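Local atomic coordinates of p-47 protein (PDB entry 5WIX), a protein that is of unknown function but adopts a TULIP-type fold with a topology like that of bactericidal/permeability-increasing protein, whose relatives commonly bind lipids. Residues 65-70 against 123-128; 77-82 against 139-144; 87-92 against 96-101; 193-198 against 221-226. All blocks are in the same frame, centred on the assembly; numbering follows the deposited sequence.

Interaction 1. Residues 65-70 against 123-128; sequences DNWEII and LKFSFG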
loop_
_atom_site.group_PDB
_atom_site.type_symbol
_atom_site.label_atom_id
_atom_site.label_comp_id
_atom_site.label_asym_id
_atom_site.label_seq_id
_atom_site.Cartn_x
_atom_site.Cartn_y
_atom_site.Cartn_z
ATOM N N ASP A 65 -24.159 -1.994 -24.650
ATOM C CA ASP A 65 -24.018 -0.543 -24.558
ATOM C C ASP A 65 -22.907 -0.143 -23.566
ATOM O O ASP A 65 -21.982 0.595 -23.909
ATOM C CB ASP A 65 -25.360 0.076 -24.142
ATOM C CG ASP A 65 -25.342 1.594 -24.153
ATOM O OD1 ASP A 65 -24.978 2.178 -25.195
ATOM O OD2 ASP A 65 -25.696 2.205 -23.118
ATOM N N ASN A 66 -23.004 -0.648 -22.339
ATOM C CA ASN A 66 -22.065 -0.311 -21.275
ATOM C C ASN A 66 -22.119 -1.332 -20.138
ATOM O O ASN A 66 -23.159 -1.968 -19.926
ATOM C CB ASN A 66 -22.369 1.086 -20.728
ATOM C CG ASN A 66 -21.268 1.611 -19.827
ATOM O OD1 ASN A 66 -20.084 1.361 -20.063
ATOM N ND2 ASN A 66 -21.655 2.337 -18.783
ATOM N N TRP A 67 -21.002 -1.512 -19.428
ATOM C CA TRP A 67 -21.019 -2.225 -18.143
ATOM C C TRP A 67 -20.574 -1.257 -17.051
ATOM O O TRP A 67 -19.738 -0.374 -17.279
ATOM C CB TRP A 67 -20.119 -3.467 -18.134
ATOM C CG TRP A 67 -20.434 -4.506 -19.161
ATOM C CD1 TRP A 67 -21.299 -4.390 -20.203
ATOM C CD2 TRP A 67 -19.877 -5.820 -19.249
ATOM N NE1 TRP A 67 -21.319 -5.548 -20.937
ATOM C CE2 TRP A 67 -20.448 -6.448 -20.372
ATOM C CE3 TRP A 67 -18.949 -6.536 -18.495
ATOM C CZ2 TRP A 67 -20.132 -7.742 -20.754
ATOM C CZ3 TRP A 67 -18.628 -7.823 -18.876
ATOM C CH2 TRP A 67 -19.218 -8.411 -19.994
ATOM N N GLU A 68 -21.129 -1.432 -15.859
ATOM C CA GLU A 68 -20.934 -0.464 -14.792
ATOM C C GLU A 68 -20.875 -1.177 -13.455
ATOM O O GLU A 68 -21.870 -1.741 -12.988
ATOM C CB GLU A 68 -22.057 0.578 -14.807
ATOM C CG GLU A 68 -21.981 1.644 -13.732
ATOM C CD GLU A 68 -23.191 2.562 -13.769
ATOM O OE1 GLU A 68 -23.605 2.956 -14.883
ATOM O OE2 GLU A 68 -23.739 2.869 -12.689
ATOM N N ILE A 69 -19.691 -1.166 -12.859
ATOM C CA ILE A 69 -19.465 -1.816 -11.578
ATOM C C ILE A 69 -20.208 -1.042 -10.489
ATOM O O ILE A 69 -20.245 0.199 -10.522
ATOM C CB ILE A 69 -17.958 -1.889 -11.281
ATOM C CG1 ILE A 69 -17.225 -2.339 -12.543
ATOM C CG2 ILE A 69 -17.672 -2.820 -10.108
ATOM C CD1 ILE A 69 -15.737 -2.149 -12.485
ATOM N N ILE A 70 -20.832 -1.762 -9.555
ATOM C CA ILE A 70 -21.595 -1.115 -8.486
ATOM C C ILE A 70 -21.337 -1.796 -7.151
ATOM O O ILE A 70 -20.652 -2.825 -7.078
ATOM C CB ILE A 70 -23.158 -1.101 -8.756
ATOM C CG1 ILE A 70 -23.790 -2.485 -8.549
ATOM C CG2 ILE A 70 -23.492 -0.538 -10.140
ATOM C CD1 ILE A 70 -25.329 -2.479 -8.491
ATOM N N LEU A 123 -4.938 -9.249 -13.656
ATOM C CA LEU A 123 -6.275 -9.385 -13.085
ATOM C C LEU A 123 -7.366 -9.186 -14.140
ATOM O O LEU A 123 -7.522 -8.099 -14.701
ATOM C CB LEU A 123 -6.468 -8.404 -11.928
ATOM C CG LEU A 123 -7.817 -8.544 -11.224
ATOM C CD1 LEU A 123 -8.061 -9.981 -10.805
ATOM C CD2 LEU A 123 -7.916 -7.628 -10.025
ATOM N N LYS A 124 -8.117 -10.252 -14.402
ATOM C CA LYS A 124 -9.141 -10.241 -15.440
ATOM C C LYS A 124 -10.436 -10.818 -14.889
ATOM O O LYS A 124 -10.464 -11.287 -13.750
ATOM C CB LYS A 124 -8.672 -11.036 -16.668
ATOM C CG LYS A 124 -7.361 -10.531 -17.274
ATOM C CD LYS A 124 -7.188 -10.929 -18.744
ATOM C CE LYS A 124 -6.946 -12.425 -18.919
ATOM N NZ LYS A 124 -6.953 -12.833 -20.358
ATOM N N PHE A 125 -11.507 -10.763 -15.681
ATOM C CA PHE A 125 -12.741 -11.503 -15.379
ATOM C C PHE A 125 -12.494 -13.003 -15.419
ATOM O O PHE A 125 -11.585 -13.449 -16.118
ATOM C CB PHE A 125 -13.815 -11.177 -16.392
ATOM C CG PHE A 125 -14.584 -9.928 -16.111
ATOM C CD1 PHE A 125 -15.458 -9.860 -15.032
ATOM C CD2 PHE A 125 -14.503 -8.846 -16.978
ATOM C CE1 PHE A 125 -16.214 -8.707 -14.796
ATOM C CE2 PHE A 125 -15.254 -7.695 -16.756
ATOM C CZ PHE A 125 -16.113 -7.626 -15.663
ATOM N N SER A 126 -13.305 -13.799 -14.726
ATOM C CA SER A 126 -13.155 -15.254 -14.862
ATOM C C SER A 126 -14.448 -16.042 -14.658
ATOM O O SER A 126 -14.960 -16.132 -13.545
ATOM C CB SER A 126 -12.088 -15.775 -13.887
ATOM O OG SER A 126 -12.626 -16.037 -12.600
ATOM N N PHE A 127 -14.960 -16.634 -15.734
ATOM C CA PHE A 127 -16.159 -17.462 -15.625
ATOM C C PHE A 127 -15.828 -18.919 -15.926
ATOM O O PHE A 127 -16.322 -19.495 -16.898
ATOM C CB PHE A 127 -17.283 -16.988 -16.559
ATOM C CG PHE A 127 -17.162 -15.562 -17.008
ATOM C CD1 PHE A 127 -17.073 -14.529 -16.096
ATOM C CD2 PHE A 127 -17.175 -15.251 -18.358
ATOM C CE1 PHE A 127 -16.964 -13.213 -16.531
ATOM C CE2 PHE A 127 -17.070 -13.942 -18.791
ATOM C CZ PHE A 127 -16.969 -12.923 -17.876
ATOM N N GLY A 128 -14.984 -19.508 -15.088
ATOM C CA GLY A 128 -14.635 -20.906 -15.239
ATOM C C GLY A 128 -15.760 -21.807 -14.772
ATOM O O GLY A 128 -16.905 -21.677 -15.209
#
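W67 and F125 lie on strands 58-70 and 120-125 of one curled antiparallel sheet, yet their backbones are far from pairing, with W67 CA and F125 CA 12.7 Å apart. The gap is bridged by the two aromatic rings, each sent inward from its own strand. W67 keeps its indole beside the backbone N (chi1 -59°), which carries the six-membered ring far enough for CZ3 to come within 4.0 Å of F125 CE2; F125 CZ is a close second neighbour of the same indole carbon. This is an offset T-shaped pair: the edge of the tryptophan's six-membered ring is directed at the face of F125, with centroids 5.8 Å apart and planes at 69°. In a TULIP-type domain a strongly curved sheet packs against helix; here helix 31-42 covers this part of it. W67 also packs on I42 of that helix, I69, two residues on along the strand, packs on V34, and both residues touch I80 of the adjoining strand 78-85. The aromatic chain extends at both ends, W67 meeting F64 and F125 meeting F173 in further edge-to-face pairs. F125 rests in addition on L109, and F127 on I107, both on strand 104-113.

Interaction 2. Residues 77-82 against 139-144; sequences FLRIKI and VSDLSG
R79 and D141 meet across the outer surface of an antiparallel sheet, where a salt bridge spans from strand 78-85 to the end of strand 138-140 over the intervening strand 104-113. The span begins at a classic beta bulge, where D141 and L142 share I104 as their partner on strand 104-113 and the chain turns a corner. With one strand lying between them, R79 CA and D141 CA stay 8.7 Å apart, so the side chains must supply the contact.

R79 leaves its strand in an extended form and then bends at chi3 (-53°), and this bend turns a face of the guanidinium to the aspartate. D141 OD2 is the oxygen that touches, 3.1 Å from R79 NE, and it also lies against the aliphatic stem, 3.7 Å from R79 CD. It sits over that face, well out of the guanidinium plane, and the planes of the two charged groups are 65° apart. None of the guanidinium hydrogens is aimed at the oxygen, so the pair is held by charge alone.

This close meeting contrasts with a wider part of the contact. Two residues before R79 and D141, F77 and V139 face the opposite segment without closing on it: F77 CE1 and V139 CG2 are 5.6 Å apart. On the other face of the strand, I80 and I82 are buried against W67, F64 and L105. The arginine has a second, weaker partner in E106 on the strand beneath, a long ion pair running from R79 NH2 to E106 OE1.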
loop_
_atom_site.group_PDB
_atom_site.type_symbol
_atom_site.label_atom_id
_atom_site.label_comp_id
_atom_site.label_asym_id
_atom_site.label_seq_id
_atom_site.Cartn_x
_atom_site.Cartn_y
_atom_site.Cartn_z
ATOM N N PHE A 77 -15.923 -11.470 -5.704
ATOM C CA PHE A 77 -16.901 -10.958 -6.668
ATOM C C PHE A 77 -17.131 -9.440 -6.771
ATOM O O PHE A 77 -17.166 -8.713 -5.777
ATOM C CB PHE A 77 -18.249 -11.659 -6.461
ATOM C CG PHE A 77 -18.258 -13.098 -6.892
ATOM C CD1 PHE A 77 -18.945 -13.489 -8.029
ATOM C CD2 PHE A 77 -17.578 -14.057 -6.161
ATOM C CE1 PHE A 77 -18.955 -14.812 -8.428
ATOM C CE2 PHE A 77 -17.584 -15.382 -6.555
ATOM C CZ PHE A 77 -18.273 -15.760 -7.691
ATOM N N LEU A 78 -17.295 -9.009 -8.019
ATOM C CA LEU A 78 -17.854 -7.733 -8.455
ATOM C C LEU A 78 -19.347 -7.834 -8.700
ATOM O O LEU A 78 -19.818 -8.869 -9.144
ATOM C CB LEU A 78 -17.212 -7.280 -9.754
ATOM C CG LEU A 78 -15.816 -6.717 -9.719
ATOM C CD1 LEU A 78 -15.583 -5.970 -11.010
ATOM C CD2 LEU A 78 -15.702 -5.802 -8.530
ATOM N N ARG A 79 -20.090 -6.762 -8.454
ATOM C CA ARG A 79 -21.468 -6.724 -8.917
ATOM C C ARG A 79 -21.579 -5.652 -9.976
ATOM O O ARG A 79 -21.152 -4.517 -9.746
ATOM C CB ARG A 79 -22.454 -6.451 -7.783
ATOM C CG ARG A 79 -23.852 -6.094 -8.288
ATOM C CD ARG A 79 -24.800 -5.765 -7.161
ATOM N NE ARG A 79 -24.836 -6.830 -6.164
ATOM C CZ ARG A 79 -25.735 -6.889 -5.182
ATOM N NH1 ARG A 79 -26.663 -5.934 -5.079
ATOM N NH2 ARG A 79 -25.713 -7.904 -4.313
ATOM N N ILE A 80 -22.129 -6.000 -11.138
ATOM C CA ILE A 80 -22.126 -5.051 -12.242
ATOM C C ILE A 80 -23.454 -4.945 -12.977
ATOM O O ILE A 80 -24.162 -5.925 -13.172
ATOM C CB ILE A 80 -21.023 -5.381 -13.279
ATOM C CG1 ILE A 80 -21.247 -6.752 -13.905
ATOM C CG2 ILE A 80 -19.628 -5.320 -12.645
ATOM C CD1 ILE A 80 -20.241 -7.065 -14.979
ATOM N N LYS A 81 -23.763 -3.717 -13.369
ATOM C CA LYS A 81 -24.953 -3.367 -14.119
ATOM C C LYS A 81 -24.681 -3.572 -15.615
ATOM O O LYS A 81 -23.717 -3.040 -16.152
ATOM C CB LYS A 81 -25.333 -1.909 -13.809
ATOM C CG LYS A 81 -26.761 -1.503 -14.088
ATOM C CD LYS A 81 -27.028 -0.057 -13.630
ATOM C CE LYS A 81 -27.031 0.088 -12.102
ATOM N NZ LYS A 81 -27.884 1.246 -11.667
ATOM N N ILE A 82 -25.522 -4.350 -16.286
ATOM C CA ILE A 82 -25.339 -4.621 -17.709
ATOM C C ILE A 82 -26.365 -3.851 -18.560
ATOM O O ILE A 82 -27.570 -4.051 -18.428
ATOM C CB ILE A 82 -25.456 -6.133 -18.007
ATOM C CG1 ILE A 82 -24.584 -6.931 -17.043
ATOM C CG2 ILE A 82 -25.026 -6.437 -19.416
ATOM C CD1 ILE A 82 -23.159 -6.511 -17.071
ATOM N N VAL A 139 -23.516 -15.092 -10.792
ATOM C CA VAL A 139 -24.827 -15.115 -10.163
ATOM C C VAL A 139 -25.679 -14.012 -10.830
ATOM O O VAL A 139 -25.151 -13.004 -11.294
ATOM C CB VAL A 139 -24.702 -14.964 -8.591
ATOM C CG1 VAL A 139 -25.970 -14.415 -7.966
ATOM C CG2 VAL A 139 -24.348 -16.301 -7.935
ATOM N N SER A 140 -26.983 -14.237 -10.943
ATOM C CA SER A 140 -27.882 -13.222 -11.464
ATOM C C SER A 140 -28.649 -12.608 -10.295
ATOM O O SER A 140 -29.283 -13.329 -9.500
ATOM C CB SER A 140 -28.835 -13.833 -12.497
ATOM O OG SER A 140 -29.322 -12.854 -13.389
ATOM N N ASP A 141 -28.573 -11.285 -10.159
ATOM C CA ASP A 141 -29.194 -10.643 -9.006
ATOM C C ASP A 141 -30.536 -10.116 -9.387
ATOM O O ASP A 141 -31.532 -10.447 -8.756
ATOM C CB ASP A 141 -28.334 -9.517 -8.454
ATOM C CG ASP A 141 -27.004 -10.009 -7.954
ATOM O OD1 ASP A 141 -26.851 -11.232 -7.777
ATOM O OD2 ASP A 141 -26.101 -9.179 -7.739
ATOM N N LEU A 142 -30.546 -9.281 -10.418
ATOM C CA LEU A 142 -31.783 -8.814 -11.031
ATOM C C LEU A 142 -31.753 -9.194 -12.474
ATOM O O LEU A 142 -30.677 -9.268 -13.065
ATOM C CB LEU A 142 -31.928 -7.318 -10.909
ATOM C CG LEU A 142 -32.830 -6.913 -9.770
ATOM C CD1 LEU A 142 -32.607 -5.451 -9.534
ATOM C CD2 LEU A 142 -34.262 -7.210 -10.154
ATOM N N SER A 143 -32.915 -9.407 -13.065
ATOM C CA SER A 143 -32.942 -9.992 -14.390
ATOM C C SER A 143 -32.982 -8.936 -15.471
ATOM O O SER A 143 -32.436 -9.140 -16.553
ATOM C CB SER A 143 -34.125 -10.931 -14.498
ATOM O OG SER A 143 -34.142 -11.444 -15.819
ATOM N N GLY A 144 -33.604 -7.799 -15.171
ATOM C CA GLY A 144 -33.754 -6.738 -16.148
ATOM C C GLY A 144 -34.683 -5.655 -15.666
ATOM O O GLY A 144 -35.521 -5.876 -14.798
#

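Interaction 3. Residues 87-92 against 96-101; sequences GYFKFR and VDLSGV
The first torsions of F89 (142°) and L98 (-57°) bring their side chains together: the phenyl ring lies alongside V96, pointing the same way, while the leucine, with CG beside its own backbone N, reaches across to the phenylalanine. F89 CD2 is then 3.8 Å from V96 CB, and F89 CB is 3.9 Å from L98 CD1. The other leucine methyl, CD2, comes up to the edge of the ring, near its plane.

These contacts belong to a tight beta hairpin in which strand 87-91 turns back through 94-96. V96 N donates to F89 O at 3.0 Å, with a bent N-H...O angle of 140°. Two residues further from the turn, L98 N makes a weak bond to G87 O, also at 3.0 Å. Between them Y88 CA approaches V96 O in a CA-H...O contact, and Y88 CB lies beside D97 OD1. G87 adopts backbone angles that suit a residue without a side chain. Beyond the pairing, the returning chain folds into a type II turn from L98 to V101, closed by V101 N to L98 O.

On its apolar side the hairpin lies against helix 153-159, with F89 on F154 and L158 and L98 on N155, while strand 58-70 flanks it through I60, K61 and M62.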
loop_
_atom_site.group_PDB
_atom_site.type_symbol
_atom_site.label_atom_id
_atom_site.label_comp_id
_atom_site.label_asym_id
_atom_site.label_seq_id
_atom_site.Cartn_x
_atom_site.Cartn_y
_atom_site.Cartn_z
ATOM N N GLY A 87 -30.398 -6.368 -29.261
ATOM C CA GLY A 87 -30.351 -7.794 -29.031
ATOM C C GLY A 87 -31.673 -8.529 -29.097
ATOM O O GLY A 87 -32.741 -7.924 -29.257
ATOM N N TYR A 88 -31.591 -9.851 -28.983
ATOM C CA TYR A 88 -32.782 -10.680 -28.955
ATOM C C TYR A 88 -32.561 -11.944 -28.139
ATOM O O TYR A 88 -31.456 -12.204 -27.655
ATOM C CB TYR A 88 -33.245 -11.018 -30.383
ATOM C CG TYR A 88 -32.570 -12.187 -31.095
ATOM C CD1 TYR A 88 -32.946 -13.506 -30.842
ATOM C CD2 TYR A 88 -31.612 -11.967 -32.077
ATOM C CE1 TYR A 88 -32.351 -14.570 -31.506
ATOM C CE2 TYR A 88 -31.016 -13.027 -32.752
ATOM C CZ TYR A 88 -31.391 -14.326 -32.462
ATOM O OH TYR A 88 -30.809 -15.386 -33.125
ATOM N N PHE A 89 -33.628 -12.725 -28.013
ATOM C CA PHE A 89 -33.655 -13.881 -27.134
ATOM C C PHE A 89 -34.932 -14.701 -27.406
ATOM O O PHE A 89 -36.045 -14.223 -27.182
ATOM C CB PHE A 89 -33.546 -13.400 -25.676
ATOM C CG PHE A 89 -34.382 -14.163 -24.704
ATOM C CD1 PHE A 89 -34.312 -15.545 -24.621
ATOM C CD2 PHE A 89 -35.218 -13.483 -23.835
ATOM C CE1 PHE A 89 -35.100 -16.238 -23.725
ATOM C CE2 PHE A 89 -35.998 -14.168 -22.931
ATOM C CZ PHE A 89 -35.939 -15.548 -22.873
ATOM N N LYS A 90 -34.763 -15.935 -27.884
ATOM C CA LYS A 90 -35.904 -16.778 -28.251
ATOM C C LYS A 90 -35.881 -18.158 -27.581
ATOM O O LYS A 90 -34.867 -18.848 -27.603
ATOM C CB LYS A 90 -35.981 -16.959 -29.777
ATOM C CG LYS A 90 -36.414 -15.712 -30.571
ATOM C CD LYS A 90 -36.728 -16.053 -32.038
ATOM C CE LYS A 90 -36.774 -14.810 -32.936
ATOM N NZ LYS A 90 -37.384 -15.077 -34.285
ATOM N N PHE A 91 -37.009 -18.543 -26.987
ATOM C CA PHE A 91 -37.219 -19.887 -26.448
ATOM C C PHE A 91 -38.555 -20.369 -26.957
ATOM O O PHE A 91 -39.524 -19.639 -26.840
ATOM C CB PHE A 91 -37.209 -19.890 -24.920
ATOM N N ARG A 92 -38.595 -21.558 -27.553
ATOM C CA ARG A 92 -39.851 -22.208 -27.930
ATOM C C ARG A 92 -40.771 -21.381 -28.833
ATOM O O ARG A 92 -41.987 -21.391 -28.650
ATOM C CB ARG A 92 -40.616 -22.649 -26.679
ATOM C CG ARG A 92 -40.071 -23.910 -26.030
ATOM C CD ARG A 92 -40.023 -25.064 -27.020
ATOM N NE ARG A 92 -39.356 -26.237 -26.461
ATOM C CZ ARG A 92 -39.400 -27.449 -27.003
ATOM N NH1 ARG A 92 -40.079 -27.653 -28.124
ATOM N NH2 ARG A 92 -38.764 -28.459 -26.426
ATOM N N VAL A 96 -38.268 -12.266 -27.766
ATOM C CA VAL A 96 -38.092 -11.106 -26.889
ATOM C C VAL A 96 -36.818 -10.343 -27.228
ATOM O O VAL A 96 -35.727 -10.896 -27.129
ATOM C CB VAL A 96 -38.006 -11.504 -25.403
ATOM C CG1 VAL A 96 -37.806 -10.256 -24.551
ATOM C CG2 VAL A 96 -39.239 -12.296 -24.952
ATOM N N ASP A 97 -36.930 -9.078 -27.616
ATOM C CA ASP A 97 -35.722 -8.326 -27.953
ATOM C C ASP A 97 -35.183 -7.644 -26.719
ATOM O O ASP A 97 -35.911 -6.946 -26.015
ATOM C CB ASP A 97 -35.975 -7.303 -29.059
ATOM C CG ASP A 97 -36.274 -7.958 -30.394
ATOM O OD1 ASP A 97 -36.161 -9.201 -30.488
ATOM O OD2 ASP A 97 -36.619 -7.236 -31.353
ATOM N N LEU A 98 -33.893 -7.852 -26.477
ATOM C CA LEU A 98 -33.235 -7.409 -25.255
ATOM C C LEU A 98 -32.766 -5.953 -25.310
ATOM O O LEU A 98 -32.021 -5.512 -24.434
ATOM C CB LEU A 98 -32.047 -8.325 -24.942
ATOM C CG LEU A 98 -32.416 -9.803 -24.798
ATOM C CD1 LEU A 98 -31.258 -10.650 -24.246
ATOM C CD2 LEU A 98 -33.650 -9.942 -23.925
ATOM N N SER A 99 -33.208 -5.213 -26.327
ATOM C CA SER A 99 -32.917 -3.782 -26.427
ATOM C C SER A 99 -33.411 -3.036 -25.180
ATOM O O SER A 99 -34.614 -2.909 -24.956
ATOM C CB SER A 99 -33.558 -3.174 -27.685
ATOM O OG SER A 99 -33.225 -3.893 -28.864
ATOM N N GLY A 100 -32.476 -2.562 -24.357
ATOM C CA GLY A 100 -32.826 -1.739 -23.213
ATOM C C GLY A 100 -32.978 -2.444 -21.875
ATOM O O GLY A 100 -33.097 -1.771 -20.847
ATOM N N VAL A 101 -32.984 -3.778 -21.868
ATOM C CA VAL A 101 -33.041 -4.514 -20.601
ATOM C C VAL A 101 -31.733 -4.342 -19.830
ATOM O O VAL A 101 -30.641 -4.306 -20.412
ATOM C CB VAL A 101 -33.304 -6.014 -20.797
ATOM C CG1 VAL A 101 -34.017 -6.581 -19.574
ATOM C CG2 VAL A 101 -34.147 -6.238 -22.027
#

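Interaction 4. Residues 193-198 against 221-226; sequences VYYSPT and TNVDSS
Strand 187-195 is an outermost strand of the six-stranded antiparallel sheet, and the long connection between strands 203-210 and 234-238 passes over one face of it, so that V193 and Y195 meet T221, V223 and S225. V193 and Y195 on the strand, and T221, V223 and S225 on the loop, point at each other, while Y194, N222 and D224 start away.

At one end V193 CG2 meets T221 CG2 and T221 CB alike, both at 3.6 Å. In the middle lies Y195. It points at the loop, and with CG anti to the backbone N (chi1 178°) the ring runs on past V223 to S225; of the residues in 193-198 it is the one most covered by the loop. V223 CG1 nestles against the base of the ring, 3.4 Å from Y195 CD1, approaching obliquely. At the far end the phenol meets S225 through carbon, with Y195 OH 3.5 Å from S225 CB. P197 N of the tyrosine's own segment lies over one face of the ring, toward its rim.

Within the loop, D224 OD2 accepts from S226 N at 2.7 Å, an Asx turn that shapes the chain just where S225 reaches the phenol; the N-H arrives from above the carboxylate plane. L205 on the neighbouring strand 203-210 touches V193, Y195 and V223.

The contact is made by carbon against carbon and by a phenol oxygen against a carbon, without a polar bond between the segments; the loop therefore covers the strand through side-chain fit and does not extend the sheet.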
loop_
_atom_site.group_PDB
_atom_site.type_symbol
_atom_site.label_atom_id
_atom_site.label_comp_id
_atom_site.label_asym_id
_atom_site.label_seq_id
_atom_site.Cartn_x
_atom_site.Cartn_y
_atom_site.Cartn_z
ATOM N N VAL A 193 -10.535 -8.097 -3.411
ATOM C CA VAL A 193 -11.655 -7.818 -2.521
ATOM C C VAL A 193 -12.308 -6.506 -2.919
ATOM O O VAL A 193 -11.637 -5.561 -3.310
ATOM C CB VAL A 193 -11.210 -7.759 -1.045
ATOM C CG1 VAL A 193 -12.001 -6.709 -0.266
ATOM C CG2 VAL A 193 -11.348 -9.132 -0.404
ATOM N N TYR A 194 -13.628 -6.453 -2.834
ATOM C CA TYR A 194 -14.336 -5.245 -3.199
ATOM C C TYR A 194 -14.843 -4.505 -1.971
ATOM O O TYR A 194 -15.570 -5.071 -1.147
ATOM C CB TYR A 194 -15.498 -5.585 -4.124
ATOM C CG TYR A 194 -16.202 -4.367 -4.636
ATOM C CD1 TYR A 194 -15.801 -3.774 -5.811
ATOM C CD2 TYR A 194 -17.270 -3.803 -3.947
ATOM C CE1 TYR A 194 -16.425 -2.647 -6.297
ATOM C CE2 TYR A 194 -17.911 -2.672 -4.426
ATOM C CZ TYR A 194 -17.479 -2.101 -5.609
ATOM O OH TYR A 194 -18.086 -0.983 -6.117
ATOM N N TYR A 195 -14.486 -3.235 -1.853
ATOM C CA TYR A 195 -14.949 -2.480 -0.700
ATOM C C TYR A 195 -16.128 -1.606 -1.060
ATOM O O TYR A 195 -16.000 -0.664 -1.848
ATOM C CB TYR A 195 -13.832 -1.620 -0.105
ATOM C CG TYR A 195 -14.279 -0.777 1.079
ATOM C CD1 TYR A 195 -14.581 -1.363 2.309
ATOM C CD2 TYR A 195 -14.400 0.608 0.966
ATOM C CE1 TYR A 195 -14.989 -0.593 3.388
ATOM C CE2 TYR A 195 -14.811 1.383 2.038
ATOM C CZ TYR A 195 -15.102 0.776 3.244
ATOM O OH TYR A 195 -15.505 1.551 4.305
ATOM N N SER A 196 -17.278 -1.930 -0.481
ATOM C CA SER A 196 -18.441 -1.051 -0.560
ATOM C C SER A 196 -18.714 -0.481 0.834
ATOM O O SER A 196 -18.739 -1.222 1.818
ATOM C CB SER A 196 -19.682 -1.779 -1.138
ATOM O OG SER A 196 -19.864 -3.100 -0.648
ATOM N N PRO A 197 -18.857 0.853 0.926
ATOM C CA PRO A 197 -19.036 1.542 2.209
ATOM C C PRO A 197 -20.482 1.613 2.680
ATOM O O PRO A 197 -21.340 0.861 2.213
ATOM C CB PRO A 197 -18.504 2.959 1.928
ATOM C CG PRO A 197 -17.770 2.861 0.616
ATOM C CD PRO A 197 -18.501 1.799 -0.140
ATOM N N THR A 198 -20.730 2.528 3.610
ATOM C CA THR A 198 -22.067 2.774 4.133
ATOM C C THR A 198 -22.767 3.845 3.282
ATOM O O THR A 198 -23.906 3.650 2.840
ATOM C CB THR A 198 -22.004 3.186 5.619
ATOM O OG1 THR A 198 -21.337 4.448 5.742
ATOM C CG2 THR A 198 -21.229 2.137 6.420
ATOM N N THR A 221 -10.665 -9.225 5.586
ATOM C CA THR A 221 -10.600 -8.599 4.284
ATOM C C THR A 221 -11.078 -7.168 4.421
ATOM O O THR A 221 -11.069 -6.407 3.453
ATOM C CB THR A 221 -11.421 -9.369 3.232
ATOM O OG1 THR A 221 -12.706 -9.720 3.774
ATOM C CG2 THR A 221 -10.666 -10.639 2.814
ATOM N N ASN A 222 -11.463 -6.802 5.643
ATOM C CA ASN A 222 -11.854 -5.432 5.931
ATOM C C ASN A 222 -10.732 -4.480 5.510
ATOM O O ASN A 222 -9.554 -4.802 5.624
ATOM C CB ASN A 222 -12.199 -5.268 7.415
ATOM C CG ASN A 222 -13.389 -4.344 7.643
ATOM O OD1 ASN A 222 -13.747 -3.537 6.774
ATOM N ND2 ASN A 222 -14.003 -4.454 8.820
ATOM N N VAL A 223 -11.093 -3.323 4.979
ATOM C CA VAL A 223 -10.089 -2.394 4.484
ATOM C C VAL A 223 -10.365 -0.991 5.010
ATOM O O VAL A 223 -11.508 -0.631 5.308
ATOM C CB VAL A 223 -10.048 -2.381 2.938
ATOM C CG1 VAL A 223 -11.184 -1.608 2.421
ATOM C CG2 VAL A 223 -8.785 -1.720 2.455
ATOM N N ASP A 224 -9.308 -0.209 5.152
ATOM C CA ASP A 224 -9.464 1.127 5.671
ATOM C C ASP A 224 -9.919 2.017 4.533
ATOM O O ASP A 224 -9.229 2.133 3.520
ATOM C CB ASP A 224 -8.157 1.652 6.289
ATOM C CG ASP A 224 -8.362 2.939 7.060
ATOM O OD1 ASP A 224 -7.530 3.275 7.911
ATOM O OD2 ASP A 224 -9.381 3.624 6.829
ATOM N N SER A 225 -11.070 2.659 4.706
ATOM C CA SER A 225 -11.563 3.590 3.703
ATOM C C SER A 225 -10.649 4.805 3.601
ATOM O O SER A 225 -10.756 5.587 2.661
ATOM C CB SER A 225 -12.995 4.028 4.022
ATOM O OG SER A 225 -13.005 5.285 4.674
ATOM N N SER A 226 -9.750 4.963 4.567
ATOM C CA SER A 226 -8.762 6.040 4.522
ATOM C C SER A 226 -7.946 5.997 3.237
ATOM O O SER A 226 -7.515 7.055 2.758
ATOM C CB SER A 226 -7.829 5.979 5.739
ATOM O OG SER A 226 -6.817 6.991 5.710
#

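Interactions 1, 2 and 3 all reach the same curled sheet, whereas interaction 4 belongs to the neighbouring six-stranded one. Interactions 1 and 2 are joined directly, since strands 58-70 and 78-85 pair: E68 O lies 2.8 Å from K81 N and I70 N 2.8 Å from R79 O, both probable hydrogen bonds. Interaction 3 sits further out, its centre about 17 Å from that of interaction 2, which it meets where G144 CA packs on V101 CG1 at 3.4 Å. Y194, turned away from its own contact in interaction 4, ties the two sheets together: its CD1 lies 3.4 Å from L78 CD2, and its ring also packs on I69. Interactions 3 and 4 are remote, with nearest atoms about 19 Å apart.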